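Local coordinates for protein alpha-pyrone synthesis polyketide synthase-like Pks18 (Mycobacterium tuberculosis, PDB 1TED) that probably makes tri- and tetraketide alpha-pyrones by extending medium- and long-chain acyl-CoA starters with malonyl-CoA, at residues L309-P314 with V355-M359; R105-F109 with L204-V210. All coordinates share one frame; numbering follows the deposited sequence.

Contact 1: residues L309-P314 with V355-M359; sequences LWAIHP and VLETM
The peptide group between Trp310 and Ala311 lies under the terminal methyl of Met359. CE of Met359 sits over one face of this peptide, 3.4 Å from O of Trp310 and 3.6 Å from N of Ala311. CD and CG of Pro314 meet CG2 of Val355, which is 3.7 Å from CD of Pro314. The side chain of Trp310 leaves the strand away from the helix, and it touches Ile304, Ile329 and Val373.

Met359 reaches the strand because its chain is extended beyond CG (chi2 175°, chi3 159°). Leu309 runs alongside it in the opposite direction. CD2 of Leu309 lies 3.8 Å from CG of Met359, and CB of Leu309 lies 3.9 Å from the sulfur SD of Met359. Between Leu309 and Pro314 along the strand segment, the methyl of Ala311 meets CG1 of Val355 at 3.5 Å and CE of Met359 at 4.0 Å. The two methyls of Val355 thus divide the work: CG1 takes Ala311 and CG2 takes Pro314.

Strand 310-312 is an outermost strand of the large mixed sheet within this chain, beside strand 370-378. Helix 349-361 lies against it, and the two short axes run at 157°, close to antiparallel. Helix 335-344 also lines the contact, through Gln336 and Val340. This joins helix to sheet in the C-terminal half of the thiolase fold.

All the residues that touch are buried. Ala311 hydrogen-bonds through its backbone to Val373 and Phe375 of strand 370-378, while O of Ile312 hydrogen-bonds to OG of Ser337. No hydrogen bond crosses between strand and helix. The contact therefore rests on close fit between methyl groups, one thioether, two proline carbons and a peptide face.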
loop_
_atom_site.group_PDB
_atom_site.type_symbol
_atom_site.label_atom_id
_atom_site.label_comp_id
_atom_site.label_asym_id
_atom_site.label_seq_id
_atom_site.Cartn_x
_atom_site.Cartn_y
_atom_site.Cartn_z
ATOM N N LEU A 309 -28.790 -4.651 9.209
ATOM C CA LEU A 309 -27.570 -3.832 9.169
ATOM C C LEU A 309 -26.924 -3.695 7.799
ATOM O O LEU A 309 -26.487 -4.668 7.181
ATOM C CB LEU A 309 -26.489 -4.369 10.122
ATOM C CG LEU A 309 -26.777 -4.636 11.602
ATOM C CD1 LEU A 309 -25.542 -5.226 12.265
ATOM C CD2 LEU A 309 -27.194 -3.351 12.281
ATOM N N TRP A 310 -26.859 -2.460 7.341
ATOM C CA TRP A 310 -26.227 -2.141 6.089
ATOM C C TRP A 310 -25.217 -1.055 6.419
ATOM O O TRP A 310 -25.574 0.103 6.628
ATOM C CB TRP A 310 -27.257 -1.656 5.072
ATOM C CG TRP A 310 -28.099 -2.780 4.522
ATOM C CD1 TRP A 310 -29.333 -3.179 4.960
ATOM C CD2 TRP A 310 -27.742 -3.679 3.462
ATOM N NE1 TRP A 310 -29.762 -4.268 4.240
ATOM C CE2 TRP A 310 -28.805 -4.595 3.316
ATOM C CE3 TRP A 310 -26.626 -3.799 2.625
ATOM C CZ2 TRP A 310 -28.784 -5.622 2.362
ATOM C CZ3 TRP A 310 -26.604 -4.824 1.675
ATOM C CH2 TRP A 310 -27.680 -5.719 1.555
ATOM N N ALA A 311 -23.954 -1.449 6.509
ATOM C CA ALA A 311 -22.877 -0.508 6.804
ATOM C C ALA A 311 -22.408 0.088 5.483
ATOM O O ALA A 311 -21.381 -0.309 4.917
ATOM C CB ALA A 311 -21.718 -1.224 7.526
ATOM N N ILE A 312 -23.190 1.039 4.988
ATOM C CA ILE A 312 -22.892 1.706 3.736
ATOM C C ILE A 312 -21.912 2.838 3.982
ATOM O O ILE A 312 -22.149 3.689 4.837
ATOM C CB ILE A 312 -24.174 2.286 3.111
ATOM C CG1 ILE A 312 -25.170 1.149 2.834
ATOM C CG2 ILE A 312 -23.831 3.073 1.850
ATOM C CD1 ILE A 312 -26.525 1.620 2.348
ATOM N N HIS A 313 -20.808 2.850 3.243
ATOM C CA HIS A 313 -19.834 3.911 3.416
ATOM C C HIS A 313 -20.508 5.280 3.343
ATOM O O HIS A 313 -21.053 5.656 2.306
ATOM C CB HIS A 313 -18.749 3.857 2.347
ATOM C CG HIS A 313 -17.851 5.050 2.380
ATOM N ND1 HIS A 313 -17.048 5.339 3.463
ATOM C CD2 HIS A 313 -17.733 6.101 1.535
ATOM C CE1 HIS A 313 -16.482 6.520 3.290
ATOM N NE2 HIS A 313 -16.883 7.003 2.127
ATOM N N PRO A 314 -20.463 6.045 4.446
ATOM C CA PRO A 314 -21.079 7.377 4.478
ATOM C C PRO A 314 -20.203 8.451 3.845
ATOM O O PRO A 314 -19.757 9.374 4.513
ATOM C CB PRO A 314 -21.320 7.605 5.965
ATOM C CG PRO A 314 -20.164 6.883 6.601
ATOM C CD PRO A 314 -20.031 5.622 5.793
ATOM N N VAL A 355 -18.954 3.287 11.442
ATOM C CA VAL A 355 -20.280 2.740 11.210
ATOM C C VAL A 355 -20.485 1.408 11.912
ATOM O O VAL A 355 -21.512 1.185 12.553
ATOM C CB VAL A 355 -20.527 2.569 9.704
ATOM C CG1 VAL A 355 -21.778 1.734 9.462
ATOM C CG2 VAL A 355 -20.679 3.937 9.069
ATOM N N LEU A 356 -19.499 0.530 11.783
ATOM C CA LEU A 356 -19.536 -0.794 12.384
ATOM C C LEU A 356 -19.607 -0.698 13.910
ATOM O O LEU A 356 -20.359 -1.440 14.540
ATOM C CB LEU A 356 -18.302 -1.587 11.914
ATOM C CG LEU A 356 -18.127 -3.101 12.115
ATOM C CD1 LEU A 356 -17.737 -3.365 13.538
ATOM C CD2 LEU A 356 -19.399 -3.860 11.761
ATOM N N GLU A 357 -18.852 0.230 14.503
ATOM C CA GLU A 357 -18.864 0.400 15.960
ATOM C C GLU A 357 -20.246 0.755 16.522
ATOM O O GLU A 357 -20.608 0.310 17.602
ATOM C CB GLU A 357 -17.845 1.468 16.402
ATOM C CG GLU A 357 -17.841 1.736 17.926
ATOM C CD GLU A 357 -16.725 2.673 18.372
ATOM O OE1 GLU A 357 -16.719 3.852 17.968
ATOM O OE2 GLU A 357 -15.841 2.226 19.129
ATOM N N THR A 358 -21.006 1.571 15.802
ATOM C CA THR A 358 -22.344 1.957 16.251
ATOM C C THR A 358 -23.258 0.737 16.266
ATOM O O THR A 358 -24.051 0.555 17.190
ATOM C CB THR A 358 -22.967 3.025 15.317
ATOM O OG1 THR A 358 -22.230 4.250 15.433
ATOM C CG2 THR A 358 -24.432 3.274 15.679
ATOM N N MET A 359 -23.139 -0.097 15.235
ATOM C CA MET A 359 -23.954 -1.301 15.115
ATOM C C MET A 359 -23.591 -2.290 16.209
ATOM O O MET A 359 -24.433 -3.064 16.671
ATOM C CB MET A 359 -23.756 -1.942 13.736
ATOM C CG MET A 359 -24.172 -1.033 12.572
ATOM S SD MET A 359 -23.792 -1.744 10.953
ATOM C CE MET A 359 -24.925 -0.819 9.868
#

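Contact 2: residues R105-F109 with L204-V210; sequences RMHLF and LCSVNAV. With MYR (myristic acid), chain E.
Arg105 reaches across to the loop with a chain extended from CG to NE. Its NH1 donates to O of Ala209 at 2.8 Å (N-H...O 142°) and to O of Val207 at 3.1 Å (139°). NH2 adds a weak bond to O of Ala209. Both carbonyls stand at the guanidinium edge, tilted somewhat from its plane. CG2 of Val210 covers one face, 3.9 Å from NH2 of Arg105. NE hydrogen-bonds to Thr101 OG1, which further fixes the rotation of the group.

Met106 starts away from the loop, but bends at chi2 and chi3 bring CE back beside the side chain of Asn208. Leu108 offers CB to CG2 of Val207 at 4.1 Å. At Phe109, CD1 of the ring meets CB of Leu204 at 3.7 Å, and the two side chains cross at about a right angle. CB of Phe109 also touches CG1 of Val207 at 4.2 Å, so Val207 packs against both Leu108 and Phe109.

Residues 205-209 form part of the wall round the bound myristic acid, consistent with the substrate-binding tunnel of this enzyme. C8 of the fatty acid is 3.5 Å from O of Cys205. The loop follows strand 196-204 and precedes helix 215-223. Helix 102-125 covers it, also meeting Leu204 through His112 and Ala113. Ile273 of strand 272-277 touches Met106 and Asn208.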
loop_
_atom_site.group_PDB
_atom_site.type_symbol
_atom_site.label_atom_id
_atom_site.label_comp_id
_atom_site.label_asym_id
_atom_site.label_seq_id
_atom_site.Cartn_x
_atom_site.Cartn_y
_atom_site.Cartn_z
ATOM N N ARG A 105 3.048 19.663 4.129
ATOM C CA ARG A 105 1.739 19.139 4.501
ATOM C C ARG A 105 1.813 17.658 4.895
ATOM O O ARG A 105 1.032 17.195 5.732
ATOM C CB ARG A 105 0.745 19.356 3.351
ATOM C CG ARG A 105 0.340 20.825 3.118
ATOM C CD ARG A 105 -0.362 20.972 1.768
ATOM N NE ARG A 105 -0.812 22.327 1.456
ATOM C CZ ARG A 105 -2.003 22.824 1.778
ATOM N NH1 ARG A 105 -2.887 22.085 2.438
ATOM N NH2 ARG A 105 -2.323 24.056 1.409
ATOM N N MET A 106 2.751 16.917 4.305
ATOM C CA MET A 106 2.930 15.509 4.643
ATOM C C MET A 106 3.590 15.452 6.032
ATOM O O MET A 106 3.347 14.527 6.816
ATOM C CB MET A 106 3.814 14.818 3.606
ATOM C CG MET A 106 3.345 14.996 2.168
ATOM S SD MET A 106 1.774 14.180 1.818
ATOM C CE MET A 106 0.566 15.517 2.217
ATOM N N HIS A 107 4.448 16.429 6.324
ATOM C CA HIS A 107 5.068 16.501 7.643
ATOM C C HIS A 107 3.932 16.886 8.586
ATOM O O HIS A 107 3.832 16.378 9.704
ATOM C CB HIS A 107 6.181 17.562 7.687
ATOM C CG HIS A 107 7.515 17.055 7.229
ATOM N ND1 HIS A 107 8.181 16.030 7.869
ATOM C CD2 HIS A 107 8.295 17.412 6.180
ATOM C CE1 HIS A 107 9.311 15.774 7.232
ATOM N NE2 HIS A 107 9.404 16.598 6.203
ATOM N N LEU A 108 3.058 17.775 8.132
ATOM C CA LEU A 108 1.931 18.160 8.970
ATOM C C LEU A 108 1.087 16.921 9.238
ATOM O O LEU A 108 0.567 16.736 10.341
ATOM C CB LEU A 108 1.074 19.228 8.291
ATOM C CG LEU A 108 1.082 20.619 8.935
ATOM C CD1 LEU A 108 -0.021 21.463 8.298
ATOM C CD2 LEU A 108 0.856 20.519 10.444
ATOM N N PHE A 109 0.959 16.067 8.226
ATOM C CA PHE A 109 0.187 14.838 8.363
ATOM C C PHE A 109 0.831 13.960 9.430
ATOM O O PHE A 109 0.172 13.501 10.363
ATOM C CB PHE A 109 0.146 14.078 7.028
ATOM C CG PHE A 109 -0.355 12.657 7.147
ATOM C CD1 PHE A 109 -1.715 12.369 7.072
ATOM C CD2 PHE A 109 0.539 11.606 7.372
ATOM C CE1 PHE A 109 -2.178 11.057 7.218
ATOM C CE2 PHE A 109 0.087 10.300 7.519
ATOM C CZ PHE A 109 -1.273 10.023 7.442
ATOM N N LEU A 204 -6.368 12.190 7.449
ATOM C CA LEU A 204 -6.242 13.592 7.822
ATOM C C LEU A 204 -6.427 14.507 6.624
ATOM O O LEU A 204 -5.453 14.985 6.034
ATOM C CB LEU A 204 -4.869 13.846 8.448
ATOM C CG LEU A 204 -4.779 13.747 9.969
ATOM C CD1 LEU A 204 -5.491 12.512 10.457
ATOM C CD2 LEU A 204 -3.308 13.743 10.386
ATOM N N CYS A 205 -7.684 14.748 6.273
ATOM C CA CYS A 205 -8.021 15.607 5.148
ATOM C C CYS A 205 -7.700 17.084 5.417
ATOM O O CYS A 205 -7.153 17.765 4.552
ATOM C CB CYS A 205 -9.513 15.459 4.806
ATOM S SG CYS A 205 -10.028 13.803 4.270
ATOM N N SER A 206 -8.043 17.566 6.612
ATOM C CA SER A 206 -7.816 18.964 6.985
ATOM C C SER A 206 -6.407 19.435 6.645
ATOM O O SER A 206 -6.179 20.612 6.374
ATOM C CB SER A 206 -8.097 19.175 8.487
ATOM O OG SER A 206 -7.138 18.540 9.325
ATOM N N VAL A 207 -5.468 18.500 6.650
ATOM C CA VAL A 207 -4.079 18.789 6.350
ATOM C C VAL A 207 -3.855 19.147 4.880
ATOM O O VAL A 207 -2.837 19.748 4.533
ATOM C CB VAL A 207 -3.199 17.583 6.763
ATOM C CG1 VAL A 207 -1.998 17.454 5.869
ATOM C CG2 VAL A 207 -2.747 17.765 8.188
ATOM N N ASN A 208 -4.807 18.800 4.019
ATOM C CA ASN A 208 -4.665 19.096 2.598
ATOM C C ASN A 208 -5.581 20.217 2.112
ATOM O O ASN A 208 -5.749 20.406 0.909
ATOM C CB ASN A 208 -4.916 17.835 1.754
ATOM C CG ASN A 208 -3.870 16.745 1.991
ATOM O OD1 ASN A 208 -4.032 15.886 2.861
ATOM N ND2 ASN A 208 -2.791 16.784 1.219
ATOM N N ALA A 209 -6.166 20.963 3.045
ATOM C CA ALA A 209 -7.062 22.072 2.692
ATOM C C ALA A 209 -6.394 23.075 1.745
ATOM O O ALA A 209 -5.248 23.483 1.958
ATOM C CB ALA A 209 -7.521 22.781 3.953
ATOM N N VAL A 210 -7.116 23.483 0.705
ATOM C CA VAL A 210 -6.578 24.431 -0.266
ATOM C C VAL A 210 -7.588 25.517 -0.650
ATOM O O VAL A 210 -7.212 26.663 -0.908
ATOM C CB VAL A 210 -6.102 23.687 -1.541
ATOM C CG1 VAL A 210 -5.738 24.673 -2.614
ATOM C CG2 VAL A 210 -4.885 22.832 -1.214
HETATM C C1 MYR E . -12.791 22.998 5.674
HETATM O O1 MYR E . -13.347 23.184 6.753
HETATM O O2 MYR E . -13.246 23.532 4.661
HETATM C C2 MYR E . -11.544 22.115 5.586
HETATM C C3 MYR E . -11.839 20.828 4.812
HETATM C C4 MYR E . -10.602 19.927 4.750
HETATM C C5 MYR E . -10.874 18.659 3.939
HETATM C C6 MYR E . -11.149 18.955 2.462
HETATM C C7 MYR E . -9.910 19.459 1.715
HETATM C C8 MYR E . -8.835 18.379 1.577
HETATM C C9 MYR E . -9.323 17.198 0.735
HETATM C C10 MYR E . -8.289 16.072 0.730
HETATM C C11 MYR E . -8.802 14.864 -0.058
HETATM C C12 MYR E . -7.794 13.714 -0.021
HETATM C C13 MYR E . -8.354 12.490 -0.749
HETATM C C14 MYR E . -7.375 11.317 -0.687
#

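Contacts 1 and 2 lie on opposite sides of the chain's centre, with their own centres 26 Å apart. Their nearest atoms are about 10 Å apart and do not touch. Contact 2 belongs to the N-terminal chalcone/stilbene synthase domain and contact 1 to the C-terminal one. Both come near the active site. The side chain of Pro314 is about 8 Å from that of Cys175, the probable nucleophile. The side chain of Ala209 is about 4 Å from that of His221, a probable substrate-binding residue. Of the two, only contact 2 borders the myristic acid, consistent with a tunnel for long acyl chains.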